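Local coordinates for protein digeranylgeranylglycerophospholipid reductase (Sulfolobus acidocaldarius, PDB 3ATR) that uses FAD to reduce the double bonds of the geranylgeranyl chains of archaeal phospholipid precursors, giving saturated archaeols for the membrane, at residues 171-176 against 276-281; 206-211 against 358-363; 314-319 against 328-333. All blocks are in the same frame, centred on the assembly; numbering follows the deposited sequence.

Overall arrangement
Contacts 1 and 3 are buried neighbours, their centres about 15 Å apart, around the short edge strand 280-281 of the FAD-binding sheet: contact 1 lays a loop on it, and contact 3 joins helices 302-322 and 332-355 beside it. They touch where Met279 meets Met333 and Thr278 meets Trp331. Contact 2 lies on the opposite side of the chain's centre from contact 3, about 43 Å from it between centres, partly buried, where a loop of the catalytic domain meets helix 360-368. Its chemistry is mainly side-chain amide and carboxylate bonding; contact 3 relies on alanine and leucine packing and a water, while contact 1 combines a proline CH-pi contact on tryptophan with a gripped carboxylate.

Contact 1 of 3, residues 171-176 against 276-281; sequences ELPITE and LYTMAW
Ile174 and Pro173 settle on Trp281 from the short 3-10 turn 173-175. Pro173 lies over one face of the indole, its CG 3.6 Å from the centroid of the six-membered ring and almost on the ring normal, a CH-pi contact, the two side chains running across each other at about a right angle. Alongside, Ile174 CG1 presses on Trp281 CB at 3.5 Å. With CG1 lodged between the backbone N and the carbonyl carbon (chi1 40°), Ile174 has its other branch, CG2, against the backbone of 278-280, 3.5 Å from Thr278 O. That carbonyl is buried here without a polar partner in the model.

Trp281 belongs to strand 280-281, the edge of the six-stranded Rossmann-type sheet of this FAD enzyme, antiparallel to strand 284-286. The covering turn comes from the loop that follows strand 153-156 of the same sheet, and Ile174 also reaches Ile284 and Val286.

At the other end of the contact, Glu176 stretches its extended chain past Leu276, its CB 3.6 Å from Leu276 CD2. Its carboxylate uses the syn lone pair of OE1 to accept from Tyr277 N at 2.8 Å, in an almost straight bond (169°). Water 1 also donates to Glu176 OE1 and to Pro173 O, and accepts from Thr278 N, so a second, solvent-mediated tie runs beside the direct one. Glu176 OE2 passes 3.3 Å from Tyr277 CD2, carboxylate and tyrosine planes nearly parallel (7° apart), and forms a salt bridge with Arg273, which makes a cation-pi contact with the same tyrosine; the hydroxyl of Tyr277 bonds to Arg274.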
ATOM      1  N   GLU A 171      -0.938  24.591  -4.145  1.00 31.85           N
ATOM      2  CA  GLU A 171      -0.444  25.037  -2.845  1.00 34.12           C
ATOM      3  C   GLU A 171      -1.029  24.192  -1.706  1.00 33.39           C
ATOM      4  O   GLU A 171      -0.488  24.242  -0.598  1.00 34.47           O
ATOM      5  CB  GLU A 171      -0.710  26.524  -2.549  1.00 36.16           C
ATOM      6  CG  GLU A 171      -0.850  27.416  -3.770  1.00 40.68           C
ATOM      7  CD  GLU A 171      -2.253  27.341  -4.330  1.00 41.97           C
ATOM      8  OE1 GLU A 171      -3.249  27.569  -3.580  1.00 48.14           O
ATOM      9  OE2 GLU A 171      -2.361  27.064  -5.520  1.00 41.88           O
ATOM     10  N   LEU A 172      -2.105  23.427  -1.963  1.00 30.17           N
ATOM     11  CA  LEU A 172      -2.717  22.629  -0.895  1.00 27.61           C
ATOM     12  C   LEU A 172      -1.802  21.460  -0.524  1.00 26.47           C
ATOM     13  O   LEU A 172      -1.297  20.756  -1.415  1.00 25.85           O
ATOM     14  CB  LEU A 172      -4.075  22.066  -1.333  1.00 26.70           C
ATOM     15  CG  LEU A 172      -5.184  22.991  -1.863  1.00 28.71           C
ATOM     16  CD1 LEU A 172      -6.419  22.173  -2.183  1.00 29.42           C
ATOM     17  CD2 LEU A 172      -5.517  24.041  -0.876  1.00 29.42           C
ATOM     18  N   PRO A 173      -1.649  21.176   0.795  1.00 25.57           N
ATOM     19  CA  PRO A 173      -0.765  20.056   1.174  1.00 24.86           C
ATOM     20  C   PRO A 173      -1.276  18.715   0.702  1.00 23.84           C
ATOM     21  O   PRO A 173      -0.465  17.790   0.554  1.00 21.10           O
ATOM     22  CB  PRO A 173      -0.737  20.084   2.707  1.00 26.18           C
ATOM     23  CG  PRO A 173      -1.626  21.212   3.143  1.00 26.59           C
ATOM     24  CD  PRO A 173      -2.328  21.801   1.940  1.00 24.74           C
ATOM     25  N   ILE A 174      -2.573  18.583   0.417  1.00 22.21           N
ATOM     26  CA  ILE A 174      -3.009  17.270  -0.067  1.00 23.01           C
ATOM     27  C   ILE A 174      -2.751  17.032  -1.551  1.00 21.46           C
ATOM     28  O   ILE A 174      -3.189  16.001  -2.091  1.00 21.69           O
ATOM     29  CB  ILE A 174      -4.502  16.877   0.235  1.00 23.88           C
ATOM     30  CG1 ILE A 174      -5.378  18.072   0.043  1.00 25.72           C
ATOM     31  CG2 ILE A 174      -4.667  16.091   1.644  1.00 22.75           C
ATOM     32  CD1 ILE A 174      -5.610  18.357  -1.385  1.00 25.27           C
ATOM     33  N   THR A 175      -2.038  17.956  -2.203  1.00 21.02           N
ATOM     34  CA  THR A 175      -1.627  17.738  -3.576  1.00 20.49           C
ATOM     35  C   THR A 175      -0.199  17.150  -3.648  1.00 21.67           C
ATOM     36  O   THR A 175       0.361  17.013  -4.739  1.00 21.53           O
ATOM     37  CB  THR A 175      -1.704  19.026  -4.452  1.00 20.56           C
ATOM     38  OG1 THR A 175      -0.857  20.067  -3.907  1.00 21.98           O
ATOM     39  CG2 THR A 175      -3.102  19.533  -4.520  1.00 21.07           C
ATOM     40  N   GLU A 176       0.386  16.848  -2.488  1.00 21.81           N
ATOM     41  CA  GLU A 176       1.723  16.279  -2.395  1.00 23.19           C
ATOM     42  C   GLU A 176       1.969  15.168  -3.439  1.00 23.47           C
ATOM     43  O   GLU A 176       1.167  14.238  -3.583  1.00 23.15           O
ATOM     44  CB  GLU A 176       1.979  15.752  -0.960  1.00 22.77           C
ATOM     45  CG  GLU A 176       3.395  15.174  -0.822  1.00 23.60           C
ATOM     46  CD  GLU A 176       3.637  14.480   0.521  1.00 24.16           C
ATOM     47  OE1 GLU A 176       2.748  14.518   1.420  1.00 24.75           O
ATOM     48  OE2 GLU A 176       4.750  13.967   0.677  1.00 26.68           O
ATOM     49  N   LEU A 276       1.119  10.232   2.749  1.00 17.39           N
ATOM     50  CA  LEU A 276       0.959  11.701   2.587  1.00 19.83           C
ATOM     51  C   LEU A 276       1.152  12.417   3.909  1.00 19.32           C
ATOM     52  O   LEU A 276       0.597  11.967   4.947  1.00 19.78           O
ATOM     53  CB  LEU A 276      -0.444  12.018   2.081  1.00 20.57           C
ATOM     54  CG  LEU A 276      -0.901  12.029   0.629  1.00 25.84           C
ATOM     55  CD1 LEU A 276      -2.262  12.686   0.523  1.00 24.35           C
ATOM     56  CD2 LEU A 276       0.106  12.739  -0.275  1.00 22.24           C
ATOM     57  N   TYR A 277       1.921  13.511   3.943  1.00 19.56           N
ATOM     58  CA  TYR A 277       2.166  14.158   5.214  1.00 19.53           C
ATOM     59  C   TYR A 277       0.894  14.547   5.957  1.00 19.11           C
ATOM     60  O   TYR A 277       0.844  14.504   7.186  1.00 20.87           O
ATOM     61  CB  TYR A 277       3.046  15.403   5.055  1.00 21.31           C
ATOM     62  CG  TYR A 277       4.495  15.005   4.751  1.00 25.18           C
ATOM     63  CD1 TYR A 277       5.230  14.256   5.681  1.00 28.89           C
ATOM     64  CD2 TYR A 277       5.128  15.421   3.573  1.00 27.45           C
ATOM     65  CE1 TYR A 277       6.579  13.887   5.432  1.00 31.19           C
ATOM     66  CE2 TYR A 277       6.490  15.068   3.323  1.00 31.08           C
ATOM     67  CZ  TYR A 277       7.189  14.307   4.257  1.00 31.97           C
ATOM     68  OH  TYR A 277       8.526  13.963   4.026  1.00 33.60           O
ATOM     69  N   THR A 278      -0.106  14.964   5.215  1.00 17.57           N
ATOM     70  CA  THR A 278      -1.481  14.992   5.747  1.00 17.06           C
ATOM     71  C   THR A 278      -2.380  14.264   4.762  1.00 15.95           C
ATOM     72  O   THR A 278      -2.230  14.438   3.552  1.00 16.72           O
ATOM     73  CB  THR A 278      -2.050  16.420   6.027  1.00 17.05           C
ATOM     74  OG1 THR A 278      -3.406  16.251   6.484  1.00 16.40           O
ATOM     75  CG2 THR A 278      -2.084  17.249   4.797  1.00 16.32           C
ATOM     76  N   MET A 279      -3.267  13.387   5.292  1.00 15.51           N
ATOM     77  CA  MET A 279      -4.272  12.695   4.467  1.00 15.55           C
ATOM     78  C   MET A 279      -5.612  13.401   4.536  1.00 15.61           C
ATOM     79  O   MET A 279      -6.602  12.876   4.045  1.00 17.62           O
ATOM     80  CB  MET A 279      -4.429  11.233   4.952  1.00 15.60           C
ATOM     81  CG  MET A 279      -3.052  10.544   4.731  1.00 16.24           C
ATOM     82  SD  MET A 279      -2.944   8.953   5.632  1.00 21.50           S
ATOM     83  CE  MET A 279      -3.920   7.987   4.520  1.00 18.50           C
ATOM     84  N   ALA A 280      -5.646  14.545   5.196  1.00 15.85           N
ATOM     85  CA  ALA A 280      -6.881  15.341   5.316  1.00 15.62           C
ATOM     86  C   ALA A 280      -6.606  16.795   5.019  1.00 15.66           C
ATOM     87  O   ALA A 280      -5.555  17.336   5.422  1.00 16.86           O
ATOM     88  CB  ALA A 280      -7.425  15.223   6.767  1.00 15.42           C
ATOM     89  N   TRP A 281      -7.567  17.460   4.385  1.00 16.41           N
ATOM     90  CA  TRP A 281      -7.515  18.906   4.273  1.00 15.15           C
ATOM     91  C   TRP A 281      -8.947  19.427   4.209  1.00 15.49           C
ATOM     92  O   TRP A 281      -9.878  18.659   4.476  1.00 16.54           O
ATOM     93  CB  TRP A 281      -6.673  19.369   3.042  1.00 16.90           C
ATOM     94  CG  TRP A 281      -6.118  20.804   3.310  1.00 17.33           C
ATOM     95  CD1 TRP A 281      -6.414  21.948   2.591  1.00 19.84           C
ATOM     96  CD2 TRP A 281      -5.221  21.213   4.364  1.00 17.67           C
ATOM     97  NE1 TRP A 281      -5.728  23.013   3.122  1.00 18.73           N
ATOM     98  CE2 TRP A 281      -5.034  22.606   4.232  1.00 20.46           C
ATOM     99  CE3 TRP A 281      -4.590  20.540   5.427  1.00 20.26           C
ATOM    100  CZ2 TRP A 281      -4.206  23.355   5.107  1.00 19.33           C
ATOM    101  CZ3 TRP A 281      -3.760  21.281   6.316  1.00 18.36           C
ATOM    102  CH2 TRP A 281      -3.579  22.683   6.135  1.00 22.31           C
TER
HETATM  103  O   HOH W   1       0.860  16.227   2.418  1.00 23.09           O

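Contact 2 of 3, residues 206-211 against 358-363; sequences FIDQET and LSNDDI
Asn360 reaches from the first turn of helix 360-368 into the loop 206-211 and uses both ends of its amide there. Its OD1 accepts from Gln209 N at 2.8 Å, the donor tilted modestly from the carbonyl plane, while its ND2 gives one proton to Asp208 OD1 at 3.0 Å, with that oxygen close to the amide plane. Water 3 takes the other ND2 proton and donates to Glu210 OE1; water 2 accepts from the backbone N of Asn360 at 2.9 Å and donates to Glu210 OE2, both bridges less certain because Glu210 has two conformers. The amide is thus fixed in rotation from both sides.

Asp208 OD1 is gripped three times. Glu210 N approaches along its anti lone pair, closing an Asx turn; Thr211 N and Asn360 ND2 come from out of the carboxylate plane, the latter 58° from it, with carboxylate and amide turned almost perpendicular to each other. The CG of Asp208 stands anti to its N (chi1 -163°), bringing OD1 to the amides of Glu210 and Thr211 and to Asn360. Three N-H groups should favour the charged carboxylate; Lys252 adds a long, weak ion pair to OD2.

This loop follows strand 202-206 of the large mixed sheet, within the catalytic family region, and it receives the helix at its N-terminal end. A capping box closes that end: Asp362 N donates to Ser359 OG, and Ser359 N to Asp362 OD2 at 3.0 Å in a nearly straight bond (173°). Asp362 OD1 is taken by Arg403 and Ser405. Beside the polar group, Ile207 CG2 packs at 3.9 Å on Ile363 CD1, whose methyl also touches the Gln209 side chain. Ile207 lies about 9 Å, side chain to side chain, from the lipid-binding His298.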
ATOM      1  N   PHE A 206      11.650 -13.737  -3.584  1.00 21.52           N
ATOM      2  CA  PHE A 206      13.054 -13.905  -3.931  1.00 22.28           C
ATOM      3  C   PHE A 206      13.721 -12.555  -3.909  1.00 22.82           C
ATOM      4  O   PHE A 206      13.352 -11.663  -4.697  1.00 21.89           O
ATOM      5  CB  PHE A 206      13.190 -14.497  -5.319  1.00 22.12           C
ATOM      6  CG  PHE A 206      12.404 -15.738  -5.522  1.00 23.35           C
ATOM      7  CD1 PHE A 206      12.949 -16.999  -5.208  1.00 23.79           C
ATOM      8  CD2 PHE A 206      11.100 -15.655  -6.043  1.00 23.32           C
ATOM      9  CE1 PHE A 206      12.199 -18.152  -5.390  1.00 27.89           C
ATOM     10  CE2 PHE A 206      10.345 -16.788  -6.241  1.00 25.92           C
ATOM     11  CZ  PHE A 206      10.875 -18.053  -5.916  1.00 25.25           C
ATOM     12  N   ILE A 207      14.665 -12.398  -2.982  1.00 24.37           N
ATOM     13  CA  ILE A 207      15.440 -11.170  -2.873  1.00 25.33           C
ATOM     14  C   ILE A 207      16.650 -11.270  -3.816  1.00 26.77           C
ATOM     15  O   ILE A 207      17.325 -12.320  -3.877  1.00 26.91           O
ATOM     16  CB  ILE A 207      15.931 -10.959  -1.438  1.00 27.12           C
ATOM     17  CG1 ILE A 207      14.758 -11.110  -0.442  1.00 27.76           C
ATOM     18  CG2 ILE A 207      16.667  -9.622  -1.336  1.00 28.09           C
ATOM     19  CD1 ILE A 207      15.115 -10.922   0.980  1.00 36.11           C
ATOM     20  N   ASP A 208      16.898 -10.205  -4.573  1.00 27.13           N
ATOM     21  CA  ASP A 208      17.971 -10.200  -5.544  1.00 28.86           C
ATOM     22  C   ASP A 208      18.052  -8.792  -6.097  1.00 30.33           C
ATOM     23  O   ASP A 208      17.125  -8.338  -6.799  1.00 30.06           O
ATOM     24  CB  ASP A 208      17.731 -11.230  -6.661  1.00 28.82           C
ATOM     25  CG  ASP A 208      19.000 -11.549  -7.460  1.00 31.04           C
ATOM     26  OD1 ASP A 208      19.708 -10.591  -7.872  1.00 28.36           O
ATOM     27  OD2 ASP A 208      19.289 -12.765  -7.686  1.00 30.73           O
ATOM     28  N   GLN A 209      19.165  -8.120  -5.813  1.00 30.29           N
ATOM     29  CA  GLN A 209      19.368  -6.726  -6.242  1.00 31.68           C
ATOM     30  C   GLN A 209      19.663  -6.612  -7.730  1.00 31.31           C
ATOM     31  O   GLN A 209      19.648  -5.513  -8.279  1.00 33.14           O
ATOM     32  CB  GLN A 209      20.511  -6.042  -5.457  1.00 31.96           C
ATOM     33  CG  GLN A 209      20.489  -6.246  -3.920  1.00 35.63           C
ATOM     34  CD  GLN A 209      19.318  -5.552  -3.198  1.00 37.32           C
ATOM     35  OE1 GLN A 209      19.490  -4.539  -2.506  1.00 35.45           O
ATOM     36  NE2 GLN A 209      18.138  -6.109  -3.346  1.00 36.67           N
ATOM     37  N   GLU A 210      19.899  -7.743  -8.379  1.00 31.35           N
ATOM     38  CA  GLU A 210      20.225  -7.732  -9.780  0.50 30.91           C
ATOM     39  C   GLU A 210      19.029  -8.105 -10.682  1.00 30.18           C
ATOM     40  O   GLU A 210      18.846  -7.507 -11.736  1.00 29.89           O
ATOM     41  CB  GLU A 210      21.498  -8.552 -10.024  0.50 32.96           C
ATOM     42  CG  GLU A 210      22.680  -7.980  -9.196  0.50 33.50           C
ATOM     43  CD  GLU A 210      23.930  -8.855  -9.165  0.50 37.93           C
ATOM     44  OE1 GLU A 210      23.891  -9.995  -9.674  0.50 39.77           O
ATOM     45  OE2 GLU A 210      24.958  -8.392  -8.613  0.50 38.72           O
ATOM     46  N   THR A 211      18.194  -9.039 -10.261  1.00 26.37           N
ATOM     47  CA  THR A 211      17.101  -9.452 -11.137  1.00 24.12           C
ATOM     48  C   THR A 211      15.828  -8.664 -10.845  1.00 22.66           C
ATOM     49  O   THR A 211      14.852  -8.795 -11.584  1.00 20.97           O
ATOM     50  CB  THR A 211      16.777 -10.914 -10.949  1.00 23.63           C
ATOM     51  OG1 THR A 211      16.364 -11.105  -9.604  1.00 23.85           O
ATOM     52  CG2 THR A 211      18.042 -11.796 -11.249  1.00 24.07           C
ATOM     53  N   LEU A 358      21.848  -2.338  -0.270  1.00 25.02           N
ATOM     54  CA  LEU A 358      22.692  -3.509   0.045  1.00 24.97           C
ATOM     55  C   LEU A 358      23.044  -4.231  -1.234  1.00 24.88           C
ATOM     56  O   LEU A 358      22.300  -4.153  -2.204  1.00 23.64           O
ATOM     57  CB  LEU A 358      21.957  -4.496   0.964  1.00 24.12           C
ATOM     58  CG  LEU A 358      21.666  -4.000   2.395  1.00 25.42           C
ATOM     59  CD1 LEU A 358      20.923  -5.051   3.234  1.00 27.53           C
ATOM     60  CD2 LEU A 358      22.950  -3.458   3.137  1.00 25.25           C
ATOM     61  N   SER A 359      24.180  -4.925  -1.261  1.00 24.11           N
ATOM     62  CA  SER A 359      24.514  -5.754  -2.412  1.00 24.37           C
ATOM     63  C   SER A 359      23.947  -7.165  -2.241  1.00 23.65           C
ATOM     64  O   SER A 359      23.590  -7.570  -1.123  1.00 24.41           O
ATOM     65  CB  SER A 359      26.048  -5.878  -2.557  1.00 24.82           C
ATOM     66  OG  SER A 359      26.574  -6.495  -1.374  1.00 26.63           O
ATOM     67  N   ASN A 360      23.927  -7.954  -3.323  1.00 23.81           N
ATOM     68  CA  ASN A 360      23.592  -9.354  -3.171  1.00 24.22           C
ATOM     69  C   ASN A 360      24.501 -10.104  -2.201  1.00 25.04           C
ATOM     70  O   ASN A 360      24.018 -10.926  -1.429  1.00 24.36           O
ATOM     71  CB  ASN A 360      23.626 -10.053  -4.511  1.00 25.28           C
ATOM     72  CG  ASN A 360      22.346  -9.896  -5.264  1.00 24.97           C
ATOM     73  OD1 ASN A 360      21.321  -9.481  -4.715  1.00 27.83           O
ATOM     74  ND2 ASN A 360      22.384 -10.259  -6.532  1.00 25.67           N
ATOM     75  N   ASP A 361      25.802  -9.788  -2.229  1.00 25.12           N
ATOM     76  CA  ASP A 361      26.757 -10.386  -1.282  1.00 27.01           C
ATOM     77  C   ASP A 361      26.370 -10.071   0.179  1.00 26.61           C
ATOM     78  O   ASP A 361      26.374 -10.974   1.030  1.00 26.86           O
ATOM     79  CB  ASP A 361      28.194  -9.937  -1.593  1.00 27.98           C
ATOM     80  CG  ASP A 361      28.779 -10.642  -2.838  1.00 31.64           C
ATOM     81  OD1 ASP A 361      28.255 -11.712  -3.251  1.00 34.20           O
ATOM     82  OD2 ASP A 361      29.777 -10.136  -3.385  1.00 35.23           O
ATOM     83  N   ASP A 362      25.987  -8.822   0.449  1.00 25.99           N
ATOM     84  CA  ASP A 362      25.501  -8.442   1.794  1.00 26.18           C
ATOM     85  C   ASP A 362      24.310  -9.277   2.237  1.00 25.76           C
ATOM     86  O   ASP A 362      24.255  -9.762   3.376  1.00 25.16           O
ATOM     87  CB  ASP A 362      25.036  -6.988   1.820  1.00 25.56           C
ATOM     88  CG  ASP A 362      26.168  -6.008   1.659  1.00 26.17           C
ATOM     89  OD1 ASP A 362      27.322  -6.374   2.014  1.00 27.90           O
ATOM     90  OD2 ASP A 362      25.874  -4.887   1.181  1.00 26.30           O
ATOM     91  N   ILE A 363      23.316  -9.388   1.352  1.00 25.49           N
ATOM     92  CA  ILE A 363      22.084 -10.104   1.724  1.00 25.80           C
ATOM     93  C   ILE A 363      22.350 -11.610   1.899  1.00 26.33           C
ATOM     94  O   ILE A 363      21.858 -12.206   2.854  1.00 26.34           O
ATOM     95  CB  ILE A 363      20.962  -9.798   0.720  1.00 25.61           C
ATOM     96  CG1 ILE A 363      20.639  -8.306   0.842  1.00 24.65           C
ATOM     97  CG2 ILE A 363      19.703 -10.634   0.971  1.00 25.34           C
ATOM     98  CD1 ILE A 363      19.953  -7.753  -0.416  1.00 29.68           C
TER
HETATM   99  O   HOH W   2      24.511  -6.759  -5.874  1.00 36.43           O
HETATM  100  O   HOH W   3      24.732 -11.541  -7.452  1.00 46.64           O

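Contact 3 of 3, residues 314-319 against 328-333; sequences KAILSA and SGLWDM
Gly329 O, across from Ala315 O, accepts from water 4 at 2.7 Å. The same water also donates weakly to Ala315 O and accepts weakly from Asp332 N, so it bridges the two backbones, which share no direct hydrogen bond. Next to it the segments close in on one another through small groups. Ala315 points its CB at the backbone of Asp332 and Met333, 3.4 Å from Met333 N and 3.7 Å from Met333 CB. Four residues on, one helical turn later, Ala319 CB rests 3.8 Å from Gly329 O and 3.6 Å from Leu330 CD2. Leu330 starts off along the contact rather than into it, but its CG, anti to the carbonyl carbon (chi1 -66°), carries CD2 round to Ala319, with Ile316 CG1 farther off. The Met333 chain bends at chi2 and leads its sulfur end away, toward Cys311 and Ala312 on helix 302-322 and Met279. Ile316, Leu330 and Met333 all lie on Ile285 of strand 284-286, and Ile316 and Leu330 also on Val153. Ala315 pairs with Met333 and Ala319 with Gly329, so the two runs pass in opposite directions: an antiparallel pairing in which helix 302-322, which starts at the FAD-binding Lys302, packs on the type I turn 328-331 and the start of helix 332-355, stapled by the Cys311-Cys336 disulfide and packed on the Rossmann-type FAD-binding sheet.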
ATOM      1  N   LYS A 314     -14.044   6.969  10.439  1.00 18.79           N
ATOM      2  CA  LYS A 314     -14.070   7.445  11.831  1.00 19.80           C
ATOM      3  C   LYS A 314     -13.939   8.973  11.831  1.00 18.87           C
ATOM      4  O   LYS A 314     -14.706   9.674  12.553  1.00 17.27           O
ATOM      5  CB  LYS A 314     -12.937   6.782  12.614  1.00 22.35           C
ATOM      6  CG  LYS A 314     -12.635   7.388  14.012  1.00 27.15           C
ATOM      7  CD  LYS A 314     -11.329   6.827  14.525  1.00 37.86           C
ATOM      8  CE  LYS A 314     -11.558   5.437  15.103  1.00 41.17           C
ATOM      9  NZ  LYS A 314     -11.927   5.536  16.556  1.00 45.89           N
ATOM     10  N   ALA A 315     -13.055   9.496  10.978  1.00 16.62           N
ATOM     11  CA  ALA A 315     -12.804  10.964  10.947  1.00 17.42           C
ATOM     12  C   ALA A 315     -14.010  11.710  10.409  1.00 17.18           C
ATOM     13  O   ALA A 315     -14.387  12.801  10.898  1.00 16.30           O
ATOM     14  CB  ALA A 315     -11.568  11.278  10.102  1.00 17.23           C
ATOM     15  N   ILE A 316     -14.658  11.126   9.404  1.00 15.32           N
ATOM     16  CA  ILE A 316     -15.843  11.769   8.828  1.00 15.16           C
ATOM     17  C   ILE A 316     -16.984  11.807   9.803  1.00 14.91           C
ATOM     18  O   ILE A 316     -17.685  12.847   9.931  1.00 14.78           O
ATOM     19  CB  ILE A 316     -16.222  11.065   7.523  1.00 14.53           C
ATOM     20  CG1 ILE A 316     -15.150  11.457   6.500  1.00 14.19           C
ATOM     21  CG2 ILE A 316     -17.583  11.582   7.005  1.00 15.32           C
ATOM     22  CD1 ILE A 316     -15.194  10.546   5.174  1.00 19.48           C
ATOM     23  N   LEU A 317     -17.192  10.713  10.527  1.00 16.13           N
ATOM     24  CA  LEU A 317     -18.328  10.711  11.498  1.00 17.91           C
ATOM     25  C   LEU A 317     -18.096  11.764  12.545  1.00 19.14           C
ATOM     26  O   LEU A 317     -19.044  12.470  12.941  1.00 18.60           O
ATOM     27  CB  LEU A 317     -18.480   9.354  12.161  1.00 19.27           C
ATOM     28  CG  LEU A 317     -19.079   8.476  11.049  1.00 27.54           C
ATOM     29  CD1 LEU A 317     -18.627   7.023  11.200  1.00 33.14           C
ATOM     30  CD2 LEU A 317     -20.614   8.739  11.184  1.00 33.43           C
ATOM     31  N   SER A 318     -16.841  11.880  12.985  0.50 18.06           N
ATOM     32  CA  SER A 318     -16.429  12.951  13.922  0.50 18.96           C
ATOM     33  C   SER A 318     -16.719  14.356  13.385  0.50 18.56           C
ATOM     34  O   SER A 318     -17.220  15.229  14.120  0.50 19.05           O
ATOM     35  CB  SER A 318     -14.931  12.845  14.244  0.50 19.79           C
ATOM     36  OG  SER A 318     -14.613  13.788  15.255  0.50 20.61           O
ATOM     37  N   ALA A 319     -16.371  14.594  12.113  1.00 17.54           N
ATOM     38  CA  ALA A 319     -16.636  15.867  11.469  1.00 16.64           C
ATOM     39  C   ALA A 319     -18.126  16.213  11.419  1.00 16.61           C
ATOM     40  O   ALA A 319     -18.503  17.336  11.658  1.00 16.36           O
ATOM     41  CB  ALA A 319     -16.018  15.921  10.033  1.00 16.46           C
ATOM     42  N   SER A 328      -8.878  20.776  10.208  0.60 17.89           N
ATOM     43  CA  SER A 328      -8.947  20.563  11.668  0.60 18.71           C
ATOM     44  C   SER A 328     -10.091  19.626  12.054  0.60 18.83           C
ATOM     45  O   SER A 328      -9.922  18.737  12.908  0.60 19.58           O
ATOM     46  CB  SER A 328      -9.107  21.897  12.430  0.60 19.07           C
ATOM     47  OG  SER A 328      -8.011  22.742  12.167  0.60 21.58           O
ATOM     48  N   GLY A 329     -11.245  19.808  11.422  1.00 17.94           N
ATOM     49  CA  GLY A 329     -12.401  18.946  11.669  1.00 18.14           C
ATOM     50  C   GLY A 329     -12.186  17.500  11.267  1.00 18.17           C
ATOM     51  O   GLY A 329     -12.727  16.563  11.920  1.00 18.68           O
ATOM     52  N   LEU A 330     -11.363  17.285  10.239  1.00 17.80           N
ATOM     53  CA  LEU A 330     -11.102  15.925   9.734  1.00 17.74           C
ATOM     54  C   LEU A 330      -9.757  15.383  10.250  1.00 17.46           C
ATOM     55  O   LEU A 330      -9.310  14.338   9.804  1.00 17.52           O
ATOM     56  CB  LEU A 330     -11.034  15.983   8.207  1.00 15.46           C
ATOM     57  CG  LEU A 330     -12.418  16.369   7.604  1.00 16.80           C
ATOM     58  CD1 LEU A 330     -12.258  16.868   6.132  1.00 14.62           C
ATOM     59  CD2 LEU A 330     -13.373  15.157   7.704  1.00 16.17           C
ATOM     60  N   TRP A 331      -9.106  16.084  11.161  1.00 17.44           N
ATOM     61  CA  TRP A 331      -7.692  15.811  11.453  1.00 18.43           C
ATOM     62  C   TRP A 331      -7.481  14.468  12.114  1.00 17.45           C
ATOM     63  O   TRP A 331      -6.403  13.919  12.034  1.00 17.64           O
ATOM     64  CB  TRP A 331      -7.134  16.871  12.364  1.00 19.08           C
ATOM     65  CG  TRP A 331      -5.631  17.066  12.262  1.00 20.71           C
ATOM     66  CD1 TRP A 331      -4.719  16.900  13.289  1.00 21.88           C
ATOM     67  CD2 TRP A 331      -4.875  17.514  11.120  1.00 17.83           C
ATOM     68  NE1 TRP A 331      -3.452  17.223  12.851  1.00 22.12           N
ATOM     69  CE2 TRP A 331      -3.512  17.613  11.539  1.00 19.28           C
ATOM     70  CE3 TRP A 331      -5.209  17.856   9.792  1.00 16.89           C
ATOM     71  CZ2 TRP A 331      -2.497  18.014  10.680  1.00 19.51           C
ATOM     72  CZ3 TRP A 331      -4.206  18.233   8.943  1.00 17.39           C
ATOM     73  CH2 TRP A 331      -2.848  18.328   9.405  1.00 20.23           C
ATOM     74  N   ASP A 332      -8.524  13.944  12.747  1.00 18.51           N
ATOM     75  CA  ASP A 332      -8.389  12.635  13.379  1.00 20.92           C
ATOM     76  C   ASP A 332      -8.074  11.502  12.383  1.00 18.88           C
ATOM     77  O   ASP A 332      -7.580  10.434  12.777  1.00 18.89           O
ATOM     78  CB  ASP A 332      -9.646  12.325  14.159  1.00 22.90           C
ATOM     79  CG  ASP A 332      -9.351  12.094  15.578  1.00 34.51           C
ATOM     80  OD1 ASP A 332      -9.565  13.079  16.341  1.00 42.23           O
ATOM     81  OD2 ASP A 332      -8.867  10.955  15.909  1.00 37.81           O
ATOM     82  N   MET A 333      -8.322  11.773  11.116  1.00 16.58           N
ATOM     83  CA  MET A 333      -7.937  10.853  10.040  1.00 15.29           C
ATOM     84  C   MET A 333      -6.425  10.598  10.177  1.00 15.97           C
ATOM     85  O   MET A 333      -5.975   9.441  10.090  1.00 15.97           O
ATOM     86  CB  MET A 333      -8.196  11.510   8.663  1.00 15.73           C
ATOM     87  CG  MET A 333      -7.477  10.791   7.486  1.00 16.93           C
ATOM     88  SD  MET A 333      -8.183   9.095   7.337  1.00 18.86           S
ATOM     89  CE  MET A 333      -6.987   8.305   6.243  1.00 17.28           C
TER
HETATM   90  O   HOH W   4     -11.957  14.087  12.789  1.00 33.33           O